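T cell receptor mu chain (Monodelphis domestica, PDB 7L15) pairs with a gamma chain to form the marsupial gamma-mu T cell receptor, which probably takes part in antigen recognition by T cells. Local coordinates at residues I172-S178 and A189-V195. Numbering follows the deposited sequence.
Sequences ISAQSLS and AIHIGRV
Ser176 and Ser178 pair with Ile192 and Ile190 across two antiparallel strands whose axes run at 164° and approach to 4.6 Å, each pair joined by two reciprocal backbone N-H...O bonds. Between them Leu177 and His191 form a non-hydrogen-bonded pair, their side chains on the face that looks into the domain. The His191 ring reaches across toward Gln175: CG lies anti to the backbone N (chi1 -167°), and NE2 donates to Gln175 OE1 at 2.9 Å. This bond uses a lone pair in the carbonyl plane and lies close to the ring plane, although amide and ring planes are 85° apart. Gln175 OE1 also accepts from Leu165 N, while Gln175 NE2 donates to Ile172 O at 2.9 Å, so both ends of the amide are held and its rotation is fixed. Leu177 CB meets the edge of the same ring, 3.5 Å from His191 ND1.

These strands form a hairpin in the immunoglobulin C1-set domain, with 175-181 the outermost strand of its four-stranded sheet within this chain. The chain turns a corner at Ala174, and strand 170-173 joins the other sheet of the sandwich; Gln175, bonded to Ile172 and Leu165, thus links the two sheets at their margin. Just before the corner in the chain, Ile172 CD1 lies over the Gly193 backbone, 3.8 Å from Gly193 CA, and touches Val195 CB at 4.2 Å.

On the opposite face, a water donates to Ser176 O and Ile190 O, bridging the strands. This face packs against the receptor gamma chain, with Ile190 on Trp189 and Ile192 on Leu148 of that chain. Arg194 CG rests 3.5 Å from Ala174 CB, and its guanidinium forms a salt bridge with Glu150 of the gamma chain.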
loop_
_atom_site.group_PDB
_atom_site.type_symbol
_atom_site.label_atom_id
_atom_site.label_comp_id
_atom_site.label_asym_id
_atom_site.label_seq_id
_atom_site.Cartn_x
_atom_site.Cartn_y
_atom_site.Cartn_z
ATOM N N ILE A 172 -18.455 -3.728 -25.821
ATOM C CA ILE A 172 -17.129 -3.823 -26.421
ATOM C C ILE A 172 -16.313 -4.811 -25.598
ATOM O O ILE A 172 -16.711 -5.192 -24.492
ATOM C CB ILE A 172 -16.424 -2.452 -26.531
ATOM C CG1 ILE A 172 -15.941 -1.952 -25.176
ATOM C CG2 ILE A 172 -17.345 -1.412 -27.137
ATOM C CD1 ILE A 172 -15.237 -0.580 -25.245
ATOM N N SER A 173 -15.180 -5.240 -26.139
ATOM C CA SER A 173 -14.307 -6.193 -25.480
ATOM C C SER A 173 -13.435 -5.517 -24.417
ATOM O O SER A 173 -13.200 -4.304 -24.434
ATOM C CB SER A 173 -13.412 -6.880 -26.512
ATOM O OG SER A 173 -12.652 -5.914 -27.221
ATOM N N ALA A 174 -12.960 -6.338 -23.480
ATOM C CA ALA A 174 -11.932 -5.957 -22.503
ATOM C C ALA A 174 -12.350 -4.776 -21.617
ATOM O O ALA A 174 -11.520 -3.942 -21.241
ATOM C CB ALA A 174 -10.599 -5.669 -23.198
ATOM N N GLN A 175 -13.633 -4.725 -21.251
ATOM C CA GLN A 175 -14.122 -3.742 -20.287
ATOM C C GLN A 175 -13.725 -4.128 -18.870
ATOM O O GLN A 175 -13.701 -5.315 -18.528
ATOM C CB GLN A 175 -15.644 -3.626 -20.361
ATOM C CG GLN A 175 -16.161 -2.950 -21.602
ATOM C CD GLN A 175 -17.678 -2.919 -21.649
ATOM O OE1 GLN A 175 -18.338 -2.390 -20.742
ATOM N NE2 GLN A 175 -18.240 -3.486 -22.706
ATOM N N SER A 176 -13.432 -3.116 -18.039
ATOM C CA SER A 176 -13.070 -3.313 -16.633
ATOM C C SER A 176 -13.169 -1.990 -15.866
ATOM O O SER A 176 -12.788 -0.935 -16.379
ATOM C CB SER A 176 -11.659 -3.888 -16.492
ATOM O OG SER A 176 -10.722 -3.001 -17.057
ATOM N N LEU A 177 -13.627 -2.074 -14.616
ATOM C CA LEU A 177 -14.047 -0.922 -13.830
ATOM C C LEU A 177 -13.160 -0.744 -12.606
ATOM O O LEU A 177 -12.955 -1.692 -11.843
ATOM C CB LEU A 177 -15.496 -1.097 -13.373
ATOM C CG LEU A 177 -16.022 -0.024 -12.422
ATOM C CD1 LEU A 177 -16.220 1.278 -13.163
ATOM C CD2 LEU A 177 -17.312 -0.492 -11.815
ATOM N N SER A 178 -12.675 0.476 -12.393
ATOM C CA SER A 178 -11.915 0.824 -11.194
ATOM C C SER A 178 -12.640 1.936 -10.454
ATOM O O SER A 178 -13.076 2.920 -11.060
ATOM C CB SER A 178 -10.493 1.278 -11.529
ATOM O OG SER A 178 -9.829 0.357 -12.377
ATOM N N ALA A 189 -14.714 6.997 -10.611
ATOM C CA ALA A 189 -14.437 5.686 -11.159
ATOM C C ALA A 189 -14.051 5.854 -12.611
ATOM O O ALA A 189 -14.400 6.849 -13.258
ATOM C CB ALA A 189 -15.646 4.747 -11.015
ATOM N N ILE A 190 -13.304 4.873 -13.100
ATOM C CA ILE A 190 -12.871 4.808 -14.483
ATOM C C ILE A 190 -13.197 3.423 -14.998
ATOM O O ILE A 190 -12.834 2.426 -14.365
ATOM C CB ILE A 190 -11.366 5.100 -14.639
ATOM C CG1 ILE A 190 -11.102 6.572 -14.355
ATOM C CG2 ILE A 190 -10.899 4.741 -16.049
ATOM C CD1 ILE A 190 -9.718 6.909 -14.473
ATOM N N HIS A 191 -13.886 3.365 -16.135
ATOM C CA HIS A 191 -14.206 2.130 -16.832
ATOM C C HIS A 191 -13.424 2.122 -18.145
ATOM O O HIS A 191 -13.604 3.019 -18.976
ATOM C CB HIS A 191 -15.716 2.057 -17.073
ATOM C CG HIS A 191 -16.219 0.711 -17.499
ATOM N ND1 HIS A 191 -16.073 -0.418 -16.724
ATOM C CD2 HIS A 191 -16.910 0.327 -18.597
ATOM C CE1 HIS A 191 -16.630 -1.446 -17.337
ATOM N NE2 HIS A 191 -17.149 -1.021 -18.475
ATOM N N ILE A 192 -12.570 1.115 -18.334
ATOM C CA ILE A 192 -11.657 1.044 -19.469
ATOM C C ILE A 192 -12.164 0.013 -20.469
ATOM O O ILE A 192 -12.682 -1.038 -20.078
ATOM C CB ILE A 192 -10.236 0.698 -18.994
ATOM C CG1 ILE A 192 -9.677 1.841 -18.144
ATOM C CG2 ILE A 192 -9.335 0.414 -20.168
ATOM C CD1 ILE A 192 -9.330 3.056 -18.928
ATOM N N GLY A 193 -12.014 0.311 -21.762
ATOM C CA GLY A 193 -12.331 -0.667 -22.782
ATOM C C GLY A 193 -11.509 -0.429 -24.029
ATOM O O GLY A 193 -10.791 0.564 -24.138
ATOM N N ARG A 194 -11.613 -1.369 -24.977
ATOM C CA ARG A 194 -10.869 -1.321 -26.234
ATOM C C ARG A 194 -11.847 -1.180 -27.391
ATOM O O ARG A 194 -12.782 -1.974 -27.514
ATOM C CB ARG A 194 -10.008 -2.573 -26.420
ATOM C CG ARG A 194 -9.303 -3.063 -25.156
ATOM C CD ARG A 194 -8.603 -1.968 -24.405
ATOM N NE ARG A 194 -7.410 -1.516 -25.091
ATOM C CZ ARG A 194 -6.190 -1.645 -24.593
ATOM N NH1 ARG A 194 -6.020 -2.200 -23.397
ATOM N NH2 ARG A 194 -5.146 -1.208 -25.283
ATOM N N VAL A 195 -11.629 -0.179 -28.242
ATOM C CA VAL A 195 -12.482 0.034 -29.405
ATOM C C VAL A 195 -11.724 0.908 -30.388
ATOM O O VAL A 195 -10.945 1.778 -29.993
ATOM C CB VAL A 195 -13.844 0.660 -29.001
ATOM C CG1 VAL A 195 -13.691 2.138 -28.659
ATOM C CG2 VAL A 195 -14.899 0.441 -30.100
HETATM O O HOH W 1 -10.380 0.279 -14.834
#